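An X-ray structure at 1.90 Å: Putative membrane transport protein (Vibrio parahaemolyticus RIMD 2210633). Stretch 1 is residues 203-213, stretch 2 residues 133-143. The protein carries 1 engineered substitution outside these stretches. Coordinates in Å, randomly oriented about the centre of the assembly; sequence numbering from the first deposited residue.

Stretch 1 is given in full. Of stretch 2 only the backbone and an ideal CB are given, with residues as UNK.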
# COMPACT_ATOMS: atom_id res chain seq x y z
N GLU E 203 22.68 15.73 -14.51
CA GLU E 203 24.03 15.48 -15.02
C GLU E 203 24.97 14.92 -13.92
O GLU E 203 25.85 14.10 -14.20
CB GLU E 203 24.62 16.76 -15.67
CG GLU E 203 24.65 17.99 -14.71
CD GLU E 203 24.70 19.35 -15.42
OE1 GLU E 203 24.92 19.41 -16.65
OE2 GLU E 203 24.51 20.37 -14.73
N LEU E 204 24.73 15.33 -12.68
CA LEU E 204 25.47 14.81 -11.55
C LEU E 204 25.19 13.33 -11.29
O LEU E 204 25.99 12.67 -10.63
CB LEU E 204 25.17 15.61 -10.26
CG LEU E 204 25.45 17.12 -10.33
CD1 LEU E 204 25.19 17.74 -8.97
CD2 LEU E 204 26.88 17.42 -10.77
N VAL E 205 24.04 12.84 -11.75
CA VAL E 205 23.66 11.45 -11.57
C VAL E 205 24.01 10.63 -12.82
O VAL E 205 24.56 9.54 -12.72
CB VAL E 205 22.15 11.32 -11.23
CG1 VAL E 205 21.67 9.85 -11.33
CG2 VAL E 205 21.85 11.91 -9.82
N THR E 206 23.72 11.17 -14.00
CA THR E 206 23.95 10.42 -15.24
C THR E 206 25.43 10.16 -15.53
O THR E 206 25.77 9.22 -16.25
CB THR E 206 23.27 11.06 -16.46
OG1 THR E 206 23.86 12.34 -16.72
CG2 THR E 206 21.77 11.20 -16.21
N SER E 207 26.33 10.95 -14.94
CA SER E 207 27.76 10.69 -15.10
C SER E 207 28.28 9.57 -14.18
O SER E 207 29.38 9.06 -14.38
CB SER E 207 28.58 11.97 -14.89
OG SER E 207 28.26 12.54 -13.65
N ARG E 208 27.47 9.21 -13.18
CA ARG E 208 27.78 8.15 -12.22
C ARG E 208 26.54 7.29 -12.00
O ARG E 208 26.07 7.18 -10.86
CB ARG E 208 28.19 8.75 -10.86
CG ARG E 208 29.41 9.67 -10.89
CD ARG E 208 29.65 10.37 -9.57
NE ARG E 208 30.02 9.39 -8.55
CZ ARG E 208 31.22 8.83 -8.46
NH1 ARG E 208 32.20 9.21 -9.28
NH2 ARG E 208 31.46 7.93 -7.52
N PRO E 209 25.98 6.68 -13.07
CA PRO E 209 24.67 6.06 -12.88
C PRO E 209 24.64 4.87 -11.91
O PRO E 209 23.75 4.79 -11.07
CB PRO E 209 24.23 5.69 -14.30
CG PRO E 209 25.52 5.59 -15.11
CD PRO E 209 26.48 6.54 -14.45
N HIS E 210 25.65 4.00 -11.98
CA HIS E 210 25.67 2.82 -11.11
C HIS E 210 26.03 3.14 -9.68
O HIS E 210 25.48 2.52 -8.75
CB HIS E 210 26.58 1.73 -11.70
CG HIS E 210 26.40 1.55 -13.18
ND1 HIS E 210 27.42 1.16 -14.01
CD2 HIS E 210 25.32 1.76 -13.98
CE1 HIS E 210 26.98 1.10 -15.25
NE2 HIS E 210 25.71 1.46 -15.26
N GLN E 211 26.94 4.10 -9.48
CA GLN E 211 27.29 4.54 -8.12
C GLN E 211 26.08 5.09 -7.35
O GLN E 211 25.86 4.75 -6.18
CB GLN E 211 28.44 5.56 -8.13
CG GLN E 211 29.73 5.06 -8.78
CD GLN E 211 29.88 5.50 -10.22
OE1 GLN E 211 28.93 5.43 -11.01
NE2 GLN E 211 31.08 5.94 -10.59
N TYR E 212 25.28 5.95 -8.00
CA TYR E 212 24.11 6.51 -7.32
C TYR E 212 23.09 5.40 -7.01
O TYR E 212 22.46 5.42 -5.96
CB TYR E 212 23.49 7.69 -8.09
CG TYR E 212 24.15 9.04 -7.81
CD1 TYR E 212 25.21 9.48 -8.57
CD2 TYR E 212 23.71 9.88 -6.74
CE1 TYR E 212 25.84 10.72 -8.32
CE2 TYR E 212 24.35 11.16 -6.50
CZ TYR E 212 25.41 11.55 -7.30
OH TYR E 212 26.08 12.78 -7.14
N ARG E 213 22.96 4.41 -7.90
CA ARG E 213 22.12 3.24 -7.60
C ARG E 213 22.56 2.38 -6.42
O ARG E 213 21.71 1.91 -5.67
CB ARG E 213 21.85 2.36 -8.82
CG ARG E 213 20.63 2.78 -9.61
CD ARG E 213 21.04 3.41 -10.91
NE ARG E 213 19.92 3.87 -11.72
CZ ARG E 213 19.98 4.94 -12.51
NH1 ARG E 213 18.92 5.30 -13.25
NH2 ARG E 213 21.09 5.68 -12.55
N UNK E 133 35.23 15.72 -8.78
CA UNK E 133 34.16 16.43 -9.50
C UNK E 133 33.01 16.69 -8.55
O UNK E 133 32.93 16.07 -7.48
CB UNK E 133 33.68 15.63 -10.71
N UNK E 134 32.11 17.60 -8.92
CA UNK E 134 30.92 17.84 -8.09
C UNK E 134 30.01 16.61 -8.08
O UNK E 134 29.38 16.33 -7.07
CB UNK E 134 30.15 19.06 -8.60
N UNK E 135 29.92 15.90 -9.21
CA UNK E 135 29.16 14.63 -9.26
C UNK E 135 29.67 13.62 -8.22
O UNK E 135 28.88 13.01 -7.47
CB UNK E 135 29.25 14.02 -10.66
N UNK E 136 30.98 13.48 -8.15
CA UNK E 136 31.58 12.59 -7.17
C UNK E 136 31.43 13.11 -5.74
O UNK E 136 31.17 12.34 -4.83
CB UNK E 136 33.06 12.39 -7.50
N UNK E 137 31.58 14.42 -5.56
CA UNK E 137 31.38 15.04 -4.25
C UNK E 137 30.01 14.72 -3.66
O UNK E 137 29.91 14.32 -2.49
CB UNK E 137 31.55 16.56 -4.36
N UNK E 138 28.96 14.92 -4.44
CA UNK E 138 27.59 14.74 -3.93
C UNK E 138 27.34 13.26 -3.60
O UNK E 138 26.71 12.93 -2.61
CB UNK E 138 26.56 15.24 -4.95
N UNK E 139 27.86 12.38 -4.46
CA UNK E 139 27.83 10.93 -4.22
C UNK E 139 28.49 10.58 -2.90
O UNK E 139 27.94 9.80 -2.11
CB UNK E 139 28.52 10.18 -5.36
N UNK E 140 29.65 11.17 -2.62
CA UNK E 140 30.35 10.92 -1.36
C UNK E 140 29.61 11.47 -0.14
O UNK E 140 29.65 10.86 0.92
CB UNK E 140 31.75 11.53 -1.42
N UNK E 141 28.95 12.61 -0.29
CA UNK E 141 28.12 13.14 0.81
C UNK E 141 26.99 12.15 1.16
O UNK E 141 26.81 11.78 2.33
CB UNK E 141 27.53 14.50 0.43
N UNK E 142 26.26 11.71 0.13
CA UNK E 142 25.16 10.76 0.30
C UNK E 142 25.67 9.46 0.94
O UNK E 142 25.15 9.02 1.98
CB UNK E 142 24.49 10.47 -1.05
N UNK E 143 26.70 8.85 0.36
CA UNK E 143 27.25 7.61 0.91
C UNK E 143 27.91 7.81 2.29
O UNK E 143 27.86 6.90 3.14
CB UNK E 143 28.27 7.03 -0.07

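Position 133 has an extended backbone (phi/psi -165/163) and lies just before a helix, with nothing of stretch 1 within 5.5 Å of its ideal CB. Serine, threonine, aspartate or asparagine would suit, since each can accept a bond from a free amide of the first turn. It is Ser 133, whose OG caps the helix by accepting from N of residue 136 at 3.0 Å.

At 134 CA-to-CB points sideways and the ideal CB is 4.3 Å from Leu 204 CD2, so an apolar residue fits. Leu 134 touches Leu 204 through its CB.

Position 135 is tight. Its ideal CB lies 3.5 Å from both Ser 207 OG and Leu 204 O, which favours a small residue: alanine, perhaps glycine or serine. At Ala 135 the backbones are close, its CA 4.3 Å from the CA of Leu 204; the methyl side chain fits in that narrow space. Its carbonyl O accepts a hydrogen bond from Tyr 212 OH at 2.8 Å, while also receiving the helical bond from N of residue 139.

At 136 the ideal CB is 3.7 Å from Arg 208 NH1; a small or polar side chain would suit. Ser 136 sets its CB over one face of the guanidinium.

Position 137 points away, leaving stretch 1 no say in its choice; it is Leu 137.

Position 138 points toward stretch 1, with Tyr 212 OH 3.3 Å from the ideal CB and Leu 204 CD1 beyond. Leucine, isoleucine or methionine could fill this space. Leu 138 packs CD2 at 4.0 Å from Leu 204 CD1, and its CG lies at the edge of the Tyr 212 ring.

At 139, also pointing toward, the ideal CB is 3.6 Å from Arg 208 NE. A donor so near calls for a short acceptor: asparagine, aspartate or serine. In Asn 139, OD1 accepts from Arg 208 NE at 2.8 Å and from NH2 of the same residue at 3.2 Å, near the guanidinium plane, while lying over one face of the Tyr 212 ring. Its ND2 donates to a water, which in turn donates to Gln 211 O.

Positions 140 and 141 meet nothing of stretch 1; they are Gln 140 and Ile 141.

At 142 CB points toward stretch 1, 5.5 Å from Tyr 212 CE2, so isoleucine, leucine or methionine could close the gap. Ile 142 CD1 lies 3.8 Å from Tyr 212 CE2, at the ring edge.

Position 143 has free space beyond its ideal CB, where a long polar side chain could extend. Glu 143 OE2 accepts from that same water, 2.7 Å from its O.

Stretch 2, residues 133-143: SLASLLNQIIE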
# COMPACT_ATOMS: atom_id res chain seq x y z
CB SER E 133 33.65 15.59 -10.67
OG SER E 133 32.87 14.50 -10.20
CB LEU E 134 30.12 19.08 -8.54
CG LEU E 134 30.73 20.48 -8.40
CD1 LEU E 134 29.70 21.55 -8.80
CD2 LEU E 134 31.23 20.76 -6.99
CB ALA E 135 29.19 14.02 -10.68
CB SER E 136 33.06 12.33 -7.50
OG SER E 136 33.68 11.55 -6.49
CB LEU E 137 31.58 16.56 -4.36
CG LEU E 137 31.23 17.36 -3.09
CD1 LEU E 137 32.15 16.95 -1.93
CD2 LEU E 137 31.34 18.83 -3.36
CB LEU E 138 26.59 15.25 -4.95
CG LEU E 138 25.11 15.06 -4.63
CD1 LEU E 138 24.77 15.70 -3.29
CD2 LEU E 138 24.23 15.63 -5.75
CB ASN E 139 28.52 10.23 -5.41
CG ASN E 139 28.21 8.72 -5.50
OD1 ASN E 139 28.47 8.12 -6.54
ND2 ASN E 139 27.68 8.11 -4.41
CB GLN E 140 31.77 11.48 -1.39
CG GLN E 140 32.72 10.69 -2.29
CD GLN E 140 34.18 11.07 -2.09
OE1 GLN E 140 34.53 11.78 -1.14
NE2 GLN E 140 35.04 10.63 -3.01
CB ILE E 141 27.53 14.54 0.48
CG1 ILE E 141 28.66 15.58 0.34
CG2 ILE E 141 26.51 14.99 1.58
CD1 ILE E 141 28.23 16.92 -0.31
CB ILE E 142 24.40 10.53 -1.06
CG1 ILE E 142 23.66 11.80 -1.48
CG2 ILE E 142 23.43 9.37 -0.96
CD1 ILE E 142 23.29 11.84 -2.95
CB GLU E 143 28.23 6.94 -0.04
CG GLU E 143 27.57 6.33 -1.28
CD GLU E 143 26.97 4.93 -1.05
OE1 GLU E 143 26.28 4.72 -0.01
OE2 GLU E 143 27.16 4.04 -1.92
O HOH W 1 27.87 5.10 -4.27
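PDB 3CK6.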